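Local coordinates for protein catechol 2,3-dioxygenase (Rhodococcus sp., PDB 2WL9) that probably catalyses the iron-dependent extradiol ring cleavage of catechols with molecular oxygen, a step in the breakdown of aromatic hydrocarbons, at residues Ala85-Glu90 with Thr161-Leu166; Thr116-Gly121 with Arg165-Glu170. One frame throughout, in Å; residues are numbered along the deposited sequence.

Contact 1: Ala85-Glu90 with Thr161-Leu166; sequences AGIPFE and TRFYRL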
# COMPACT_ATOMS: atom_id res chain seq x y z
N ALA C 85 -33.58 33.32 -3.26
CA ALA C 85 -33.92 33.14 -4.66
C ALA C 85 -35.41 33.31 -4.93
O ALA C 85 -35.86 33.20 -6.07
CB ALA C 85 -33.45 31.76 -5.14
N GLY C 86 -36.18 33.57 -3.87
CA GLY C 86 -37.63 33.72 -3.99
C GLY C 86 -38.32 32.42 -4.38
O GLY C 86 -39.31 32.42 -5.11
N ILE C 87 -37.78 31.30 -3.90
CA ILE C 87 -38.38 30.00 -4.16
C ILE C 87 -39.20 29.60 -2.95
O ILE C 87 -38.67 29.53 -1.84
CB ILE C 87 -37.32 28.92 -4.49
CG1 ILE C 87 -36.61 29.25 -5.81
CG2 ILE C 87 -37.97 27.52 -4.56
CD1 ILE C 87 -35.32 28.51 -6.02
N PRO C 88 -40.51 29.35 -3.15
CA PRO C 88 -41.39 29.00 -2.05
C PRO C 88 -41.07 27.60 -1.54
O PRO C 88 -40.79 26.70 -2.34
CB PRO C 88 -42.79 29.02 -2.69
CG PRO C 88 -42.61 29.67 -4.04
CD PRO C 88 -41.21 29.35 -4.44
N PHE C 89 -41.09 27.42 -0.23
CA PHE C 89 -40.86 26.10 0.36
C PHE C 89 -41.61 25.94 1.68
O PHE C 89 -42.01 26.92 2.30
CB PHE C 89 -39.36 25.81 0.55
CG PHE C 89 -38.67 26.75 1.50
CD1 PHE C 89 -38.04 27.89 1.03
CD2 PHE C 89 -38.60 26.46 2.87
CE1 PHE C 89 -37.38 28.76 1.90
CE2 PHE C 89 -37.94 27.32 3.75
CZ PHE C 89 -37.34 28.48 3.27
N GLU C 90 -41.77 24.69 2.08
CA GLU C 90 -42.47 24.31 3.28
C GLU C 90 -41.46 23.72 4.27
O GLU C 90 -40.70 22.82 3.92
CB GLU C 90 -43.55 23.29 2.91
CG GLU C 90 -44.34 22.70 4.06
CD GLU C 90 -45.51 21.86 3.59
OE1 GLU C 90 -46.27 22.30 2.70
OE2 GLU C 90 -45.70 20.75 4.12
N THR C 161 -31.72 23.54 -14.59
CA THR C 161 -30.28 23.53 -14.31
C THR C 161 -29.93 24.54 -13.22
O THR C 161 -29.22 24.19 -12.28
CB THR C 161 -29.42 23.75 -15.58
OG1 THR C 161 -29.86 22.86 -16.61
CG2 THR C 161 -27.96 23.44 -15.28
N ARG C 162 -30.44 25.77 -13.34
CA ARG C 162 -30.21 26.81 -12.33
C ARG C 162 -30.71 26.41 -10.94
O ARG C 162 -30.02 26.62 -9.94
CB ARG C 162 -30.85 28.14 -12.74
CG ARG C 162 -30.30 28.76 -14.01
CD ARG C 162 -30.91 30.12 -14.26
NE ARG C 162 -30.70 30.57 -15.63
CZ ARG C 162 -31.64 30.57 -16.58
NH1 ARG C 162 -32.87 30.16 -16.31
NH2 ARG C 162 -31.35 31.00 -17.80
N PHE C 163 -31.91 25.83 -10.89
CA PHE C 163 -32.50 25.34 -9.64
C PHE C 163 -31.59 24.32 -8.97
O PHE C 163 -31.21 24.46 -7.81
CB PHE C 163 -33.89 24.75 -9.91
CG PHE C 163 -34.49 24.04 -8.72
CD1 PHE C 163 -35.06 24.76 -7.68
CD2 PHE C 163 -34.50 22.65 -8.66
CE1 PHE C 163 -35.62 24.11 -6.58
CE2 PHE C 163 -35.06 21.98 -7.57
CZ PHE C 163 -35.62 22.72 -6.53
N TYR C 164 -31.23 23.28 -9.71
CA TYR C 164 -30.40 22.22 -9.15
C TYR C 164 -28.98 22.66 -8.80
O TYR C 164 -28.39 22.13 -7.87
CB TYR C 164 -30.44 20.96 -10.02
CG TYR C 164 -31.77 20.26 -9.91
CD1 TYR C 164 -32.14 19.60 -8.73
CD2 TYR C 164 -32.68 20.28 -10.96
CE1 TYR C 164 -33.37 18.97 -8.62
CE2 TYR C 164 -33.92 19.66 -10.86
CZ TYR C 164 -34.25 19.01 -9.69
OH TYR C 164 -35.47 18.38 -9.58
N ARG C 165 -28.45 23.67 -9.51
CA ARG C 165 -27.15 24.24 -9.12
C ARG C 165 -27.24 24.91 -7.75
O ARG C 165 -26.32 24.79 -6.95
CB ARG C 165 -26.63 25.22 -10.17
CG ARG C 165 -26.13 24.52 -11.42
CD ARG C 165 -25.22 25.38 -12.27
NE ARG C 165 -24.84 24.65 -13.48
CZ ARG C 165 -25.05 25.06 -14.72
NH1 ARG C 165 -25.63 26.24 -14.96
NH2 ARG C 165 -24.68 24.30 -15.75
N LEU C 166 -28.36 25.57 -7.49
CA LEU C 166 -28.61 26.20 -6.19
C LEU C 166 -28.62 25.14 -5.08
O LEU C 166 -28.09 25.38 -3.99
CB LEU C 166 -29.94 26.98 -6.20
CG LEU C 166 -30.40 27.83 -5.01
CD1 LEU C 166 -31.53 28.73 -5.45
CD2 LEU C 166 -30.86 27.00 -3.82
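Ile-87 pushes its CD1 methyl into the notch between Phe-163 and Leu-166, two residues three positions apart and so on one face of helix 157-167. The methyl meets Leu-166 CD1 tip to tip, CD1 to CD1 at 3.8 Å. Against Phe-163 it arrives at the edge of the ring, near the ring plane, 4.1 Å from Phe-163 CD1. An extended side chain gives Ile-87 this reach: chi2 is 163°, which carries CD1 well out from the loop. Leu-166 supplies the answering bump. Its CD1 packs against both Ile-87 CD1 and Ala-85 CB, 3.6 Å from the latter, the three methyls forming a compact triangle in which alanine's single methyl is enough to meet the leucine.

Between the two loop residues, Gly-86 takes the positive phi of a Schellman motif, turning the chain out of helix 72-84 so that Ala-85 and Ile-87 both face the second helix. Leu-108 of strand 104-109 touches both Ile-87 and Phe-163 and so borders the same cluster. Across these segments the contact is entirely hydrocarbon, without a hydrogen bond, so the two parts of the chain are held here by shape and exclusion of water rather than by directional bonds.

Contact 2: Thr116-Gly121 with Arg165-Glu170; sequences TEIFYG and RLLGLE
Ile-118 and Leu-167 meet where the sheet of the N-terminal domain packs against helix 157-167 of the following one, in a type I extradiol dioxygenase of the vicinal oxygen chelate superfamily, whose members are built from βαβββ modules. Ile-118 CD1 lies 4.1 Å from Leu-167 CD1 and nearly as close to the branch point CG, so one methyl rests against the fork of the leucine while the two side chains run at a slant to each other. Thr-116, two residues back on the same strand face, adds a looser touch through its methyl, with CG2 at 4.4 Å from Leu-167 CD2. Leucine suits this place because its two methyls can each address a different strand residue.

On the strand side, Ile-118 CG1 stands anti to the carbonyl carbon (chi1 -50°), and CD1 extends from it toward the helix. Leu-75 and Leu-78 of helix 72-84 and Leu-108 of the adjoining strand also pack on this side chain. Thr-116 turns its methyl to Leu-167, and its hydroxyl OG1 hydrogen-bonds to the backbone O of Asn-114, so a polar atom in a buried setting has a partner. The CB of Glu-117 leaves the strand away from the helix; its carboxylate forms a salt bridge with Arg-100 and a hydrogen bond with Tyr-9 OH.

On the helix side, Leu-167 comes just before the glycine that leaves helical geometry. Its chi1 of -103°, off the staggered values, is the rotation at which CD1 meets Ile-118 and CD2 meets Thr-116. Gly-168 follows with a positive phi of 109°, where a side chain would jam against the preceding carbonyl O. It makes the Schellman turn, in which Gly-168 N bonds to Arg-165 O at 3.0 Å.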
# COMPACT_ATOMS: atom_id res chain seq x y z
N THR C 116 -40.17 18.07 -4.67
CA THR C 116 -38.77 17.95 -4.31
C THR C 116 -38.63 18.15 -2.81
O THR C 116 -39.16 19.10 -2.26
CB THR C 116 -37.95 18.99 -5.08
OG1 THR C 116 -38.10 18.75 -6.48
CG2 THR C 116 -36.47 18.93 -4.70
N GLU C 117 -37.91 17.24 -2.15
CA GLU C 117 -37.71 17.34 -0.70
C GLU C 117 -36.23 17.39 -0.35
O GLU C 117 -35.41 16.75 -1.02
CB GLU C 117 -38.39 16.19 0.03
CG GLU C 117 -39.82 15.93 -0.46
CD GLU C 117 -40.63 15.03 0.46
OE1 GLU C 117 -40.03 14.26 1.23
OE2 GLU C 117 -41.88 15.10 0.40
N ILE C 118 -35.89 18.18 0.66
CA ILE C 118 -34.51 18.25 1.16
C ILE C 118 -34.49 17.94 2.66
O ILE C 118 -35.20 18.57 3.45
CB ILE C 118 -33.82 19.60 0.84
CG1 ILE C 118 -34.00 19.96 -0.65
CG2 ILE C 118 -32.33 19.52 1.16
CD1 ILE C 118 -34.04 21.44 -0.91
N PHE C 119 -33.67 16.97 3.04
CA PHE C 119 -33.75 16.39 4.38
C PHE C 119 -32.38 16.04 4.94
O PHE C 119 -31.40 15.93 4.18
CB PHE C 119 -34.60 15.11 4.32
CG PHE C 119 -33.86 13.93 3.73
CD1 PHE C 119 -33.22 13.01 4.55
CD2 PHE C 119 -33.82 13.73 2.35
CE1 PHE C 119 -32.55 11.90 4.01
CE2 PHE C 119 -33.15 12.63 1.79
CZ PHE C 119 -32.52 11.71 2.63
N TYR C 120 -32.34 15.82 6.25
CA TYR C 120 -31.16 15.25 6.93
C TYR C 120 -31.61 14.20 7.94
O TYR C 120 -32.76 14.19 8.37
CB TYR C 120 -30.34 16.35 7.64
CG TYR C 120 -30.99 16.89 8.91
CD1 TYR C 120 -30.75 16.29 10.15
CD2 TYR C 120 -31.87 17.97 8.86
CE1 TYR C 120 -31.35 16.76 11.30
CE2 TYR C 120 -32.48 18.45 10.01
CZ TYR C 120 -32.22 17.84 11.23
OH TYR C 120 -32.82 18.31 12.37
N GLY C 121 -30.68 13.33 8.33
CA GLY C 121 -30.94 12.32 9.37
C GLY C 121 -31.88 11.20 8.96
O GLY C 121 -32.96 11.05 9.56
N ARG C 165 -28.45 23.67 -9.51
CA ARG C 165 -27.15 24.24 -9.12
C ARG C 165 -27.24 24.91 -7.75
O ARG C 165 -26.32 24.79 -6.95
CB ARG C 165 -26.63 25.22 -10.17
CG ARG C 165 -26.13 24.52 -11.42
CD ARG C 165 -25.22 25.38 -12.27
NE ARG C 165 -24.84 24.65 -13.48
CZ ARG C 165 -25.05 25.06 -14.72
NH1 ARG C 165 -25.63 26.24 -14.96
NH2 ARG C 165 -24.68 24.30 -15.75
N LEU C 166 -28.36 25.57 -7.49
CA LEU C 166 -28.61 26.20 -6.19
C LEU C 166 -28.62 25.14 -5.08
O LEU C 166 -28.09 25.38 -3.99
CB LEU C 166 -29.94 26.98 -6.20
CG LEU C 166 -30.40 27.83 -5.01
CD1 LEU C 166 -31.53 28.73 -5.45
CD2 LEU C 166 -30.86 27.00 -3.82
N LEU C 167 -29.22 23.99 -5.37
CA LEU C 167 -29.24 22.86 -4.43
C LEU C 167 -27.85 22.31 -4.14
O LEU C 167 -27.64 21.65 -3.13
CB LEU C 167 -30.18 21.74 -4.93
CG LEU C 167 -31.55 21.65 -4.24
CD1 LEU C 167 -32.33 22.94 -4.37
CD2 LEU C 167 -32.37 20.47 -4.76
N GLY C 168 -26.90 22.60 -5.03
CA GLY C 168 -25.53 22.14 -4.87
C GLY C 168 -25.09 21.06 -5.85
O GLY C 168 -23.94 20.61 -5.80
N LEU C 169 -25.99 20.61 -6.72
CA LEU C 169 -25.58 19.69 -7.77
C LEU C 169 -24.76 20.42 -8.82
O LEU C 169 -24.90 21.64 -9.01
CB LEU C 169 -26.77 18.97 -8.42
CG LEU C 169 -27.45 17.93 -7.53
CD1 LEU C 169 -28.85 18.36 -7.21
CD2 LEU C 169 -27.44 16.59 -8.23
N GLU C 170 -23.89 19.67 -9.49
CA GLU C 170 -23.06 20.22 -10.56
C GLU C 170 -23.23 19.40 -11.83
O GLU C 170 -23.44 18.19 -11.78
CB GLU C 170 -21.59 20.23 -10.13
CG GLU C 170 -21.31 21.13 -8.95
CD GLU C 170 -19.87 21.06 -8.48
OE1 GLU C 170 -19.49 21.93 -7.67
OE2 GLU C 170 -19.13 20.15 -8.92

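Both contacts join the N-terminal part of the chain to helix 157-167, using neighbouring faces of its last turns, with centres about 9 Å apart. Contact 2 is the deeper: all its touching residues are buried, and it meets a sheet strand. Contact 1 lies nearer the surface and meets a loop leaving a helix. Both are apolar across the segments, but buried contact 2 has polar groups beside it paired within the N-terminal part, at Thr-116 and Glu-117, whereas contact 1 is partly open at its alanine edge. They are continuous through Phe-163, whose CZ packs 4.3 Å from Thr-116 CG2, and through a probable hydrogen bond from Leu-169 N to Tyr-164 O at 3.1 Å.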